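Local atomic coordinates of extracellular solute-binding protein family 1 (Alicyclobacillus acidocaldarius subsp. acidocaldarius, PDB entry 4OVJ), a protein that probably binds an extracellular solute, perhaps a sugar as many relatives do, and delivers it to an ABC-type importer in the membrane. Residues 38-43 and 328-333; 130-135 and 316-321; 181-186 and 219-224. All coordinates share one frame; numbering follows the deposited sequence. Where two conformers were deposited one is given.

Contact 1: 38-43 and 328-333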
# COMPACT_ATOMS: atom_id res chain seq x y z
N GLU A 38 -15.57 -11.28 0.02
CA GLU A 38 -16.12 -12.60 -0.33
C GLU A 38 -16.97 -12.54 -1.60
O GLU A 38 -16.80 -13.34 -2.51
CB GLU A 38 -16.95 -13.20 0.81
CG GLU A 38 -17.43 -14.61 0.50
CD GLU A 38 -18.46 -15.15 1.48
OE1 GLU A 38 -18.97 -14.37 2.31
OE2 GLU A 38 -18.75 -16.36 1.41
N ALA A 39 -17.87 -11.56 -1.66
CA ALA A 39 -18.78 -11.45 -2.79
C ALA A 39 -18.03 -11.25 -4.11
O ALA A 39 -18.30 -11.94 -5.08
CB ALA A 39 -19.77 -10.31 -2.55
N VAL A 40 -17.07 -10.33 -4.16
CA VAL A 40 -16.40 -10.05 -5.43
C VAL A 40 -15.53 -11.23 -5.84
O VAL A 40 -15.36 -11.51 -7.03
CB VAL A 40 -15.60 -8.71 -5.42
CG1 VAL A 40 -16.53 -7.55 -5.09
CG2 VAL A 40 -14.40 -8.76 -4.46
N THR A 41 -14.99 -11.95 -4.86
CA THR A 41 -14.14 -13.10 -5.14
C THR A 41 -14.98 -14.23 -5.73
O THR A 41 -14.59 -14.85 -6.70
CB THR A 41 -13.40 -13.58 -3.88
OG1 THR A 41 -12.69 -12.47 -3.29
CG2 THR A 41 -12.43 -14.68 -4.24
N LEU A 42 -16.16 -14.45 -5.16
CA LEU A 42 -17.08 -15.43 -5.73
C LEU A 42 -17.53 -15.04 -7.14
O LEU A 42 -17.70 -15.90 -7.99
CB LEU A 42 -18.28 -15.67 -4.82
CG LEU A 42 -17.93 -16.28 -3.46
CD1 LEU A 42 -19.19 -16.45 -2.65
CD2 LEU A 42 -17.17 -17.60 -3.58
N ALA A 43 -17.69 -13.74 -7.40
CA ALA A 43 -18.04 -13.30 -8.74
C ALA A 43 -16.90 -13.56 -9.73
O ALA A 43 -17.14 -13.91 -10.87
CB ALA A 43 -18.41 -11.83 -8.74
N GLY A 328 -13.02 -5.67 -9.00
CA GLY A 328 -13.06 -4.23 -8.80
C GLY A 328 -11.84 -3.68 -8.10
O GLY A 328 -10.71 -4.14 -8.33
N LEU A 329 -12.08 -2.70 -7.22
CA LEU A 329 -11.02 -2.01 -6.49
C LEU A 329 -11.05 -2.38 -5.01
O LEU A 329 -10.40 -1.76 -4.19
CB LEU A 329 -11.15 -0.50 -6.66
CG LEU A 329 -10.50 0.07 -7.93
CD1 LEU A 329 -11.43 -0.08 -9.11
CD2 LEU A 329 -10.14 1.53 -7.73
N VAL A 330 -11.77 -3.45 -4.68
CA VAL A 330 -12.02 -3.83 -3.32
C VAL A 330 -10.70 -4.07 -2.54
O VAL A 330 -10.53 -3.58 -1.43
CB VAL A 330 -12.97 -5.08 -3.28
CG1 VAL A 330 -13.19 -5.55 -1.87
CG2 VAL A 330 -14.30 -4.75 -3.97
N ARG A 331 -9.77 -4.80 -3.15
CA ARG A 331 -8.47 -5.09 -2.51
C ARG A 331 -7.40 -4.03 -2.75
O ARG A 331 -6.32 -4.06 -2.15
CB ARG A 331 -7.94 -6.42 -3.04
CG ARG A 331 -8.73 -7.63 -2.57
CD ARG A 331 -8.22 -8.84 -3.33
NE ARG A 331 -8.65 -10.11 -2.76
CZ ARG A 331 -9.84 -10.70 -2.98
NH1 ARG A 331 -10.77 -10.13 -3.74
NH2 ARG A 331 -10.09 -11.87 -2.42
N GLY A 332 -7.68 -3.10 -3.65
CA GLY A 332 -6.73 -2.10 -4.08
C GLY A 332 -6.76 -1.92 -5.59
O GLY A 332 -7.67 -2.38 -6.27
N ILE A 333 -5.74 -1.25 -6.10
CA ILE A 333 -5.60 -1.02 -7.53
C ILE A 333 -5.16 -2.31 -8.22
O ILE A 333 -4.27 -2.99 -7.72
CB ILE A 333 -4.57 0.08 -7.80
CG1 ILE A 333 -5.05 1.38 -7.16
CG2 ILE A 333 -4.37 0.28 -9.29
CD1 ILE A 333 -6.50 1.66 -7.49

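Contact 2: 130-135 and 316-321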
# COMPACT_ATOMS: atom_id res chain seq x y z
N TYR A 130 7.15 -16.86 -4.63
CA TYR A 130 6.15 -17.70 -3.95
C TYR A 130 4.75 -17.11 -3.85
O TYR A 130 3.83 -17.77 -3.37
CB TYR A 130 6.70 -18.10 -2.58
CG TYR A 130 7.92 -18.97 -2.74
CD1 TYR A 130 7.80 -20.30 -3.15
CD2 TYR A 130 9.19 -18.46 -2.52
CE1 TYR A 130 8.91 -21.10 -3.30
CE2 TYR A 130 10.31 -19.26 -2.68
CZ TYR A 130 10.17 -20.57 -3.07
OH TYR A 130 11.28 -21.35 -3.23
N GLY A 131 4.60 -15.89 -4.30
CA GLY A 131 3.29 -15.26 -4.37
C GLY A 131 3.35 -14.12 -5.35
O GLY A 131 4.39 -13.49 -5.52
N ILE A 132 2.23 -13.85 -5.99
CA ILE A 132 2.11 -12.71 -6.89
C ILE A 132 1.11 -11.70 -6.29
O ILE A 132 -0.03 -12.07 -5.97
CB ILE A 132 1.72 -13.14 -8.30
CG1 ILE A 132 2.79 -14.12 -8.83
CG2 ILE A 132 1.62 -11.91 -9.19
CD1 ILE A 132 2.47 -14.73 -10.17
N PRO A 133 1.55 -10.45 -6.09
CA PRO A 133 0.63 -9.46 -5.54
C PRO A 133 -0.61 -9.36 -6.40
O PRO A 133 -0.51 -9.41 -7.63
CB PRO A 133 1.44 -8.16 -5.58
CG PRO A 133 2.85 -8.62 -5.46
CD PRO A 133 2.90 -9.88 -6.28
N ASN A 134 -1.77 -9.25 -5.76
CA ASN A 134 -3.02 -9.22 -6.50
C ASN A 134 -3.62 -7.81 -6.64
O ASN A 134 -4.51 -7.59 -7.45
CB ASN A 134 -4.03 -10.23 -5.94
CG ASN A 134 -4.42 -9.97 -4.50
OD1 ASN A 134 -4.22 -8.89 -3.95
ND2 ASN A 134 -4.99 -11.00 -3.86
N ALA A 135 -3.13 -6.88 -5.84
CA ALA A 135 -3.63 -5.51 -5.85
C ALA A 135 -2.61 -4.61 -5.17
O ALA A 135 -1.77 -5.08 -4.40
CB ALA A 135 -4.96 -5.41 -5.14
N PHE A 316 -5.67 -15.93 -14.63
CA PHE A 316 -7.00 -15.37 -14.86
C PHE A 316 -7.32 -14.27 -13.84
O PHE A 316 -7.73 -13.16 -14.21
CB PHE A 316 -8.06 -16.48 -14.79
CG PHE A 316 -9.47 -15.99 -15.02
CD1 PHE A 316 -9.98 -15.93 -16.32
CD2 PHE A 316 -10.28 -15.61 -13.96
CE1 PHE A 316 -11.27 -15.50 -16.54
CE2 PHE A 316 -11.58 -15.18 -14.18
CZ PHE A 316 -12.07 -15.12 -15.47
N LEU A 317 -7.09 -14.54 -12.57
CA LEU A 317 -7.33 -13.55 -11.53
C LEU A 317 -6.49 -12.30 -11.72
O LEU A 317 -6.95 -11.20 -11.49
CB LEU A 317 -7.08 -14.12 -10.13
CG LEU A 317 -8.01 -15.25 -9.70
CD1 LEU A 317 -7.56 -15.76 -8.34
CD2 LEU A 317 -9.47 -14.81 -9.70
N LEU A 318 -5.25 -12.49 -12.16
CA LEU A 318 -4.34 -11.38 -12.37
C LEU A 318 -4.64 -10.56 -13.60
O LEU A 318 -4.57 -9.35 -13.55
CB LEU A 318 -2.89 -11.87 -12.45
CG LEU A 318 -2.29 -12.47 -11.17
CD1 LEU A 318 -1.01 -13.20 -11.52
CD2 LEU A 318 -2.02 -11.40 -10.14
N ASN A 319 -4.94 -11.24 -14.71
CA ASN A 319 -4.87 -10.60 -16.04
C ASN A 319 -6.16 -10.57 -16.84
O ASN A 319 -6.22 -9.89 -17.88
CB ASN A 319 -3.79 -11.27 -16.87
CG ASN A 319 -2.39 -10.89 -16.43
OD1 ASN A 319 -2.09 -9.71 -16.27
ND2 ASN A 319 -1.54 -11.88 -16.23
N ASN A 320 -7.17 -11.30 -16.42
CA ASN A 320 -8.39 -11.35 -17.20
C ASN A 320 -9.29 -10.18 -16.88
O ASN A 320 -9.49 -9.85 -15.72
CB ASN A 320 -9.12 -12.67 -16.98
CG ASN A 320 -10.33 -12.81 -17.85
OD1 ASN A 320 -11.40 -12.32 -17.50
ND2 ASN A 320 -10.18 -13.45 -19.00
N VAL A 321 -9.82 -9.52 -17.92
CA VAL A 321 -10.66 -8.34 -17.72
C VAL A 321 -12.01 -8.68 -17.05
O VAL A 321 -12.53 -7.85 -16.30
CB VAL A 321 -10.86 -7.53 -19.03
CG1 VAL A 321 -11.71 -8.29 -20.03
CG2 VAL A 321 -11.47 -6.17 -18.72

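Contact 3: 181-186 and 219-224. With SO4 (sulfate ion), chain B.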
# COMPACT_ATOMS: atom_id res chain seq x y z
N ASP A 181 -0.74 18.18 8.18
CA ASP A 181 0.55 17.84 8.76
C ASP A 181 0.63 16.32 8.69
O ASP A 181 0.11 15.62 9.55
CB ASP A 181 0.64 18.37 10.19
CG ASP A 181 2.00 18.13 10.83
OD1 ASP A 181 2.76 17.28 10.29
OD2 ASP A 181 2.29 18.79 11.86
N ASP A 182 1.27 15.82 7.63
CA ASP A 182 1.19 14.41 7.26
C ASP A 182 2.36 13.61 7.82
O ASP A 182 3.07 12.89 7.11
CB ASP A 182 1.08 14.29 5.74
CG ASP A 182 -0.27 14.73 5.24
OD1 ASP A 182 -1.27 14.28 5.83
OD2 ASP A 182 -0.35 15.53 4.28
N GLU A 183 2.53 13.74 9.13
CA GLU A 183 3.53 12.97 9.86
C GLU A 183 2.91 11.72 10.46
O GLU A 183 1.94 11.77 11.22
CB GLU A 183 4.16 13.80 10.95
CG GLU A 183 5.06 14.91 10.43
CD GLU A 183 5.48 15.86 11.53
OE1 GLU A 183 4.72 16.82 11.80
OE2 GLU A 183 6.55 15.64 12.13
N SER A 184 3.52 10.60 10.13
CA SER A 184 3.13 9.30 10.63
C SER A 184 4.33 8.40 10.48
O SER A 184 5.28 8.72 9.74
CB SER A 184 1.96 8.73 9.82
OG SER A 184 2.36 8.38 8.49
N TRP A 185 4.28 7.27 11.14
CA TRP A 185 5.36 6.29 11.06
C TRP A 185 5.62 5.88 9.61
O TRP A 185 6.78 5.81 9.18
CB TRP A 185 4.98 5.10 11.91
CG TRP A 185 5.94 3.98 12.08
CD1 TRP A 185 5.65 2.66 11.94
CD2 TRP A 185 7.30 4.04 12.53
NE1 TRP A 185 6.73 1.90 12.24
CE2 TRP A 185 7.77 2.71 12.62
CE3 TRP A 185 8.18 5.07 12.85
CZ2 TRP A 185 9.08 2.38 13.01
CZ3 TRP A 185 9.47 4.76 13.26
CH2 TRP A 185 9.91 3.42 13.33
N GLN A 186 4.56 5.66 8.84
CA GLN A 186 4.78 5.21 7.47
C GLN A 186 5.22 6.35 6.53
O GLN A 186 6.00 6.11 5.61
CB GLN A 186 3.58 4.42 6.94
CG GLN A 186 3.32 3.11 7.70
CD GLN A 186 4.50 2.13 7.68
OE1 GLN A 186 5.30 2.12 6.75
NE2 GLN A 186 4.60 1.30 8.71
N ASN A 219 11.86 18.44 11.66
CA ASN A 219 12.12 19.87 11.42
C ASN A 219 11.44 20.38 10.19
O ASN A 219 10.99 21.54 10.17
CB ASN A 219 13.61 20.14 11.32
CG ASN A 219 14.26 20.31 12.68
OD1 ASN A 219 13.60 20.71 13.63
ND2 ASN A 219 15.55 20.02 12.76
N TYR A 220 11.36 19.54 9.16
CA TYR A 220 10.69 19.92 7.93
C TYR A 220 9.25 20.32 8.22
O TYR A 220 8.81 21.40 7.85
CB TYR A 220 10.72 18.78 6.92
CG TYR A 220 9.99 19.08 5.63
CD1 TYR A 220 10.60 19.83 4.64
CD2 TYR A 220 8.68 18.63 5.41
CE1 TYR A 220 9.94 20.13 3.47
CE2 TYR A 220 8.02 18.91 4.23
CZ TYR A 220 8.66 19.66 3.26
OH TYR A 220 8.02 19.95 2.08
N TRP A 221 8.54 19.45 8.92
CA TRP A 221 7.13 19.73 9.25
C TRP A 221 7.00 20.84 10.29
O TRP A 221 6.08 21.65 10.20
CB TRP A 221 6.41 18.47 9.70
CG TRP A 221 6.34 17.45 8.60
CD1 TRP A 221 7.17 16.38 8.42
CD2 TRP A 221 5.44 17.44 7.49
NE1 TRP A 221 6.83 15.70 7.28
CE2 TRP A 221 5.76 16.33 6.69
CE3 TRP A 221 4.37 18.27 7.10
CZ2 TRP A 221 5.07 16.02 5.53
CZ3 TRP A 221 3.68 17.96 5.94
CH2 TRP A 221 4.03 16.84 5.18
N ALA A 222 7.92 20.89 11.25
CA ALA A 222 7.89 21.96 12.25
C ALA A 222 8.00 23.34 11.60
O ALA A 222 7.31 24.27 12.00
CB ALA A 222 8.97 21.76 13.29
N ASN A 223 8.84 23.45 10.56
CA ASN A 223 8.97 24.72 9.86
C ASN A 223 7.66 25.10 9.15
O ASN A 223 7.25 26.26 9.19
CB ASN A 223 10.16 24.71 8.91
CG ASN A 223 11.49 24.82 9.65
OD1 ASN A 223 11.58 25.29 10.78
ND2 ASN A 223 12.54 24.37 9.00
N LEU A 224 6.99 24.13 8.56
CA LEU A 224 5.70 24.39 7.92
C LEU A 224 4.64 24.81 8.95
O LEU A 224 3.83 25.69 8.68
CB LEU A 224 5.23 23.18 7.13
CG LEU A 224 6.08 22.77 5.93
CD1 LEU A 224 5.59 21.45 5.37
CD2 LEU A 224 6.04 23.86 4.87
S SO4 B . -0.36 6.43 7.11
O1 SO4 B . -0.23 6.59 8.57
O2 SO4 B . -0.03 5.04 6.70
O3 SO4 B . -1.76 6.69 6.72
O4 SO4 B . 0.53 7.41 6.45

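Contact 1: 38-43 and 328-333
A mixed polar and apolar contact, in which Thr41 and Val40 of helix 35-51 meet Arg331 and Val330, fastens the loop between helix 321-327 and strand 333-334 to the first long helix of the chain. The guanidinium group of Arg331 does the polar work. It presents the two nitrogens at its end to a single oxygen: NH2 lies 2.8 Å from Thr41 OG1, with an N-H...O angle of 155°. A second, more bent bond runs from Arg331 NH1 to the same Thr41 OG1 at 3.1 Å. That oxygen sits in the guanidinium plane, and the side chains of Thr41 and Arg331 cross at about a right angle. With OG1 anti to the carbonyl carbon of Thr41 (chi1 -54°), the hydroxyl also hydrogen-bonds to Glu37 O, one turn earlier in the helix. Beside this fork the valines come together tip to tip, Val40 CG1 lying 3.8 Å from Val330 CG2, while Val40 CG2 lies 3.9 Å from Arg331 NH1. Gly328, with positive phi, turns the chain out of helix 321-327 into this loop. Arg331 has further partners in the central sheet, NE bonding to Gln296 OE1 and NH2 to Gln86 OE1. Held by one hydroxyl and two amide oxygens, the guanidinium has its plane and rotation fixed, so the loop is tied to both helix 35-51 and the sheet.

Contact 2: 130-135 and 316-321
Leu318, near the C-terminal end of helix 307-319, carries the meeting with Ile132 and Pro133 of strand 128-144. Just before it, Phe316 and Leu317 do not touch the strand segment and pack on other elements: the Phe316 ring stands edge-to-face with Phe48 of helix 35-51, and Leu317 packs on Ala44 of that helix and on Trp298 of strand 293-300. Leu318 then sends both methyls to the strand. Its chi1 of -67° places CG anti to the carbonyl carbon, and the nearly extended chi2 (166°) carries the fork outward from the helix. Leu318 CD1 meets Ile132 CG2 at 3.7 Å. Leu318 CD2 lies 3.8 Å from the same Ile132 CG2. It also comes within 3.5 Å of the carbonyl oxygen, Pro133 O. The two branched side chains cross at about a right angle, and Ile132 CG2 is touched by both prongs of the leucine. The amide of Asn319 is bonded to Thr114, Ser336 and Asn111. Asn320, the first residue past the helix, is the N-cap of helix 321-327, its OD1 bonding to Ala323 N. The contact thus seats a helix on the sheet of one lobe, as in the alpha/beta lobes of periplasmic-type binding proteins. No hydrogen bond crosses between the segments; the strand instead pairs with 293-300, Ile132 with Trp298 and Asn134 with Gln296, so this join rests on van der Waals contact, aliphatic against aliphatic and one methyl against a backbone carbonyl.

Contact 3: 181-186 and 219-224
The indole of Trp221 lies with one face against Asp182 and Glu183, with Glu183 CG over that face, 3.5 Å from the centroid of the five-membered ring and 22° off its normal, a CH-pi contact. Asp182 N stands above the same face farther along, 3.6 Å from Trp221 CZ3, and Asp182 CB lies 3.9 Å from Trp221 CH2. Glu183 and Trp221 run past each other in opposite directions, their carboxylate and ring planes only 12° apart. Glu183 OE1 is 3.2 Å from Trp221 CB. The carboxylate of Asp181 is tilted 16° from the ring plane and approaches obliquely, OD1 lying 3.7 Å from Trp221 CE3. Asp182 is the centre of an inverse gamma turn, and the loop continues to Ser184, N-cap of helix 185-194, whose OG accepts a bond from Thr187 N. The contact therefore joins the start of that helix to helix 211-226 within one lobe of the binding protein. Ser184 OG also lies 2.9 Å from O4 of a sulfate ion, probably from the crystallisation liquor and held as well by Tyr139 OH and Trp260 NE1. Arg225 NH1 forms salt bridges with Asp181 OD2 and Glu183 OE1, bridging the two acid groups. On the opposite face of Trp221 lies Tyr220 CD2, and Tyr217 meets the indole edge-to-face.

In the fold
Contacts 1 and 2 are neighbours, with centres about 12 Å apart; Ala135 CB packs against Arg331 O and Ile333 O at 3.6 Å each. Both are tied to the mixed sheet that includes strands 128-144 and 293-300, and Gln296 bonds to both Asn134 and Arg331. Contact 3 lies on the other side of the chain's centre, its centre about 34 Å from that of contact 1 and about 35 Å from that of contact 2. In sequence, 38-43 comes first, then 130-135, 181-186, 219-224, 316-321 and 328-333, so contact 1 encloses contact 2, which encloses contact 3. This order fits a two-lobed binding protein in which the chain leaves one lobe, builds the other and returns.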